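Putative silent information regulator 2 (Leishmania infantum, PDB 5OL0) probably acts as a zinc-containing, NAD-dependent sirtuin deacetylase that removes acetyl groups from lysines of target proteins and regulates gene expression. Local coordinates at residues A[95-99]-A[100-104]; A[125-129]-A[130-134]. All coordinates share one frame; numbering follows the deposited sequence.

Contact 1. Residues A[95-99]-A[100-104]; sequences LNLWP and GHFQP
Phe102 holds CG beside its backbone N (chi1 -65°), which turns the ring back over the loop toward Leu95, Asn96 and Leu97. His101 has CG anti to the backbone N (chi1 177°), and its imidazole leans toward Asn96. The CE2 corner of Phe102 does most of the touching. Phe102 CE2 lies 3.3 Å from Asn96 O. Leu95 O meets the ring edge near its plane, 3.4 Å from Phe102 CE2. The methyl CD2 of Leu97 packs obliquely on the same corner, at 4.1 Å from Phe102 CE2. His101 CD2 sits over the centre of one face of the Phe102 ring, and CB of Asn96 touches His101 CD2 at 3.8 Å. A water joins the two sides. It donates to Asn96 O (2.8 Å) and to Trp98 O (2.7 Å), and it accepts from Phe102 N. One water thus serves three backbone atoms of the loop. The chain reverses through a type II beta turn from Trp98 to His101, with Gly100 at positive phi. Asn96, also at positive phi, is where the chain leaves the preceding helix. Trp98 points its indole elsewhere, edge-to-face with Tyr167 and Phe149. The whole loop links helix 85-95 to helix 106-116. Trp98 reaches helix 163-171, while Phe102 rests on the loop residues Ile50 and Pro51.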
# COMPACT_ATOMS: atom_id res chain seq x y z
N LEU A 95 -13.31 -10.71 -0.32
CA LEU A 95 -12.13 -10.07 0.25
C LEU A 95 -12.38 -9.39 1.57
O LEU A 95 -11.44 -9.20 2.30
CB LEU A 95 -11.55 -9.07 -0.71
CG LEU A 95 -10.80 -9.70 -1.89
CD1 LEU A 95 -10.75 -8.68 -3.00
CD2 LEU A 95 -9.39 -10.12 -1.51
N ASN A 96 -13.63 -8.96 1.82
CA ASN A 96 -14.02 -8.36 3.11
C ASN A 96 -13.28 -7.07 3.43
O ASN A 96 -12.90 -6.84 4.55
CB ASN A 96 -13.84 -9.41 4.25
CG ASN A 96 -15.11 -10.16 4.52
OD1 ASN A 96 -16.19 -9.57 4.50
ND2 ASN A 96 -14.99 -11.47 4.75
N LEU A 97 -13.04 -6.25 2.41
CA LEU A 97 -12.21 -5.06 2.56
C LEU A 97 -12.99 -3.84 3.03
O LEU A 97 -12.42 -2.77 3.11
CB LEU A 97 -11.51 -4.73 1.22
CG LEU A 97 -10.49 -5.82 0.88
CD1 LEU A 97 -9.90 -5.61 -0.51
CD2 LEU A 97 -9.40 -5.90 1.89
N TRP A 98 -14.28 -4.02 3.33
CA TRP A 98 -15.15 -2.93 3.82
C TRP A 98 -14.54 -2.48 5.11
O TRP A 98 -14.15 -3.33 5.91
CB TRP A 98 -16.59 -3.46 4.10
CG TRP A 98 -17.09 -4.28 2.99
CD1 TRP A 98 -17.17 -5.65 2.97
CD2 TRP A 98 -17.47 -3.84 1.66
NE1 TRP A 98 -17.65 -6.06 1.78
CE2 TRP A 98 -17.79 -5.00 0.93
CE3 TRP A 98 -17.60 -2.58 1.05
CZ2 TRP A 98 -18.26 -4.96 -0.40
CZ3 TRP A 98 -18.06 -2.52 -0.27
CH2 TRP A 98 -18.38 -3.71 -0.99
N PRO A 99 -14.44 -1.15 5.33
CA PRO A 99 -13.78 -0.71 6.59
C PRO A 99 -14.50 -1.20 7.83
O PRO A 99 -15.75 -1.24 7.88
CB PRO A 99 -13.83 0.84 6.52
CG PRO A 99 -14.82 1.16 5.45
CD PRO A 99 -14.74 0.02 4.47
N GLY A 100 -13.71 -1.62 8.80
CA GLY A 100 -14.19 -2.02 10.08
C GLY A 100 -14.06 -3.51 10.30
O GLY A 100 -14.36 -3.97 11.42
N HIS A 101 -13.71 -4.29 9.27
CA HIS A 101 -13.41 -5.74 9.50
C HIS A 101 -11.94 -6.04 9.89
O HIS A 101 -11.63 -6.42 11.01
CB HIS A 101 -13.81 -6.59 8.29
CG HIS A 101 -13.47 -8.03 8.43
ND1 HIS A 101 -14.06 -8.85 9.37
CD2 HIS A 101 -12.55 -8.79 7.78
CE1 HIS A 101 -13.55 -10.07 9.26
NE2 HIS A 101 -12.62 -10.05 8.32
N PHE A 102 -11.02 -5.85 8.97
CA PHE A 102 -9.63 -6.07 9.31
C PHE A 102 -9.13 -4.94 10.25
O PHE A 102 -9.64 -3.81 10.28
CB PHE A 102 -8.77 -6.15 8.03
CG PHE A 102 -9.09 -7.32 7.17
CD1 PHE A 102 -8.90 -8.60 7.65
CD2 PHE A 102 -9.61 -7.16 5.93
CE1 PHE A 102 -9.16 -9.68 6.88
CE2 PHE A 102 -9.94 -8.25 5.16
CZ PHE A 102 -9.69 -9.51 5.62
N GLN A 103 -8.10 -5.27 11.00
CA GLN A 103 -7.50 -4.31 11.91
C GLN A 103 -6.03 -4.02 11.53
O GLN A 103 -5.35 -4.87 11.00
CB GLN A 103 -7.48 -4.92 13.30
CG GLN A 103 -8.82 -5.34 13.89
CD GLN A 103 -8.58 -6.02 15.24
OE1 GLN A 103 -8.82 -5.42 16.27
NE2 GLN A 103 -8.02 -7.24 15.24
N PRO A 104 -5.52 -2.87 11.92
CA PRO A 104 -4.15 -2.54 11.57
C PRO A 104 -3.13 -3.44 12.19
O PRO A 104 -3.32 -3.91 13.28
CB PRO A 104 -3.95 -1.12 12.11
CG PRO A 104 -5.29 -0.61 12.44
CD PRO A 104 -6.24 -1.74 12.54
O HOH W 1 -12.00 -4.83 6.30

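Contact 2. Residues A[125-129]-A[130-134]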
# COMPACT_ATOMS: atom_id res chain seq x y z
N THR A 125 0.28 4.32 -0.04
CA THR A 125 -0.05 2.89 -0.01
C THR A 125 -0.68 2.48 -1.32
O THR A 125 -1.46 3.19 -1.90
CB THR A 125 -0.99 2.58 1.16
OG1 THR A 125 -1.29 1.18 1.21
CG2 THR A 125 -2.33 3.38 1.12
N GLN A 126 -0.31 1.33 -1.82
CA GLN A 126 -0.98 0.73 -2.93
C GLN A 126 -2.05 -0.28 -2.46
O GLN A 126 -2.79 -0.78 -3.28
CB GLN A 126 0.02 0.08 -3.88
CG GLN A 126 0.89 -1.03 -3.39
CD GLN A 126 1.85 -1.48 -4.50
OE1 GLN A 126 1.45 -1.71 -5.62
NE2 GLN A 126 3.05 -1.60 -4.19
N ASN A 127 -2.17 -0.49 -1.16
CA ASN A 127 -3.20 -1.36 -0.62
C ASN A 127 -4.57 -0.65 -0.67
O ASN A 127 -4.68 0.62 -0.64
CB ASN A 127 -2.86 -1.78 0.80
CG ASN A 127 -1.67 -2.70 0.88
OD1 ASN A 127 -1.27 -3.34 -0.12
ND2 ASN A 127 -1.12 -2.84 2.11
N ILE A 128 -5.62 -1.46 -0.74
CA ILE A 128 -6.98 -0.92 -0.81
C ILE A 128 -7.74 -1.30 0.43
O ILE A 128 -8.96 -1.29 0.43
CB ILE A 128 -7.65 -1.39 -2.10
CG1 ILE A 128 -7.83 -2.93 -2.16
CG2 ILE A 128 -6.81 -0.93 -3.26
CD1 ILE A 128 -8.40 -3.38 -3.50
N ASP A 129 -7.01 -1.60 1.50
CA ASP A 129 -7.64 -2.11 2.72
C ASP A 129 -7.97 -1.04 3.74
O ASP A 129 -8.49 -1.35 4.77
CB ASP A 129 -6.79 -3.25 3.32
CG ASP A 129 -5.32 -2.84 3.62
OD1 ASP A 129 -5.06 -1.64 3.92
OD2 ASP A 129 -4.41 -3.75 3.55
N GLY A 130 -7.59 0.22 3.50
CA GLY A 130 -7.81 1.28 4.48
C GLY A 130 -7.14 1.16 5.86
O GLY A 130 -7.44 1.92 6.80
N LEU A 131 -6.18 0.27 6.02
CA LEU A 131 -5.58 0.12 7.33
C LEU A 131 -4.66 1.22 7.82
O LEU A 131 -4.47 1.35 9.00
CB LEU A 131 -4.89 -1.23 7.47
CG LEU A 131 -5.83 -2.38 7.26
CD1 LEU A 131 -5.11 -3.73 7.25
CD2 LEU A 131 -6.96 -2.39 8.29
N GLU A 132 -4.05 1.96 6.93
CA GLU A 132 -3.27 3.11 7.34
C GLU A 132 -4.21 4.14 8.04
O GLU A 132 -3.90 4.66 9.12
CB GLU A 132 -2.58 3.76 6.15
CG GLU A 132 -1.58 2.87 5.40
CD GLU A 132 -2.25 1.95 4.35
OE1 GLU A 132 -3.52 2.00 4.13
OE2 GLU A 132 -1.51 1.14 3.80
N LYS A 133 -5.35 4.41 7.39
CA LYS A 133 -6.42 5.26 7.92
C LYS A 133 -6.96 4.68 9.23
O LYS A 133 -7.16 5.40 10.21
CB LYS A 133 -7.56 5.38 6.89
CG LYS A 133 -8.66 6.35 7.28
CD LYS A 133 -9.55 6.65 6.07
CE LYS A 133 -10.54 7.76 6.39
NZ LYS A 133 -11.94 7.29 6.58
N ALA A 134 -7.09 3.37 9.31
CA ALA A 134 -7.58 2.74 10.55
C ALA A 134 -6.61 2.92 11.69
O ALA A 134 -7.01 3.03 12.83
CB ALA A 134 -7.86 1.25 10.31
O HOH W 2 -5.38 1.09 2.01
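Gly130 comes first, at the N-cap position where the chain turns from Asp129 into helix 131-134. Its phi is positive. Gly130 N donates to a water at 2.8 Å, and its O accepts from Ala134 N in the first helical turn. Leu131 follows. Its N donates to Asp129 OD1 at 3.1 Å, and the bond is nearly straight (170°). The N-H arrives from above the carboxylate plane, 36° out of it. Asp129 can fold forward because its CG lies between the backbone N and the carbonyl carbon (chi1 56°). The Leu131 side chain crosses that of Asp129 at about a right angle, with Leu131 CG 3.5 Å from Asp129 OD1. The other carboxylate oxygen, OD2, is hydrogen-bonded to Ser45 OG, so both ends of the group are held. Glu132 comes next. Its chain bends at chi2 and brings the carboxylate back to Thr125, which approaches from the opposite direction. Thr125 OG1 donates to Glu132 OE2 at 2.6 Å, from well above the carboxylate plane. The same OG1 accepts from Asn127 N at 3.0 Å, which makes an ST turn at the end of strand 120-125. The water on Gly130 N lies 3.0 Å from Glu132 OE1 and also reaches Asn127 O, weakly. It probably shares its protons among several acceptors. Residues 126-129 belong to the likely NAD-binding site, as in a close relative. Asp129 OD1 and Glu132 OE1 lie 4.0 Å apart. Each carboxylate has its own partners: Leu131 N and Ser45 OG on Asp129, Thr125 OG1 on Glu132. These bonds would probably offset the repulsion between like charges and hold both groups in place.

How the contacts relate
Contact 1 and contact 2 follow one another along the chain, with helix 106-116 and most of strand 120-125 between them, and their centres are about 10 Å apart. They touch by packing. Leu97 CD1 meets Ile128 CG1 at 3.8 Å, and Leu131 CD2 lies 3.6 Å from the carbonyl O of Phe102. Pro104 CG also packs on Ala134 CB, at 3.8 Å. Ile128 belongs to the probable NAD site, so the loop reaches that site through Leu97 on Ile128. The side chain of Ile128 is about 4 Å from that of His146, the likely proton acceptor, while that of Leu97 is about 10 Å from it. Contact 2 is therefore the nearer of the two to the catalytic centre.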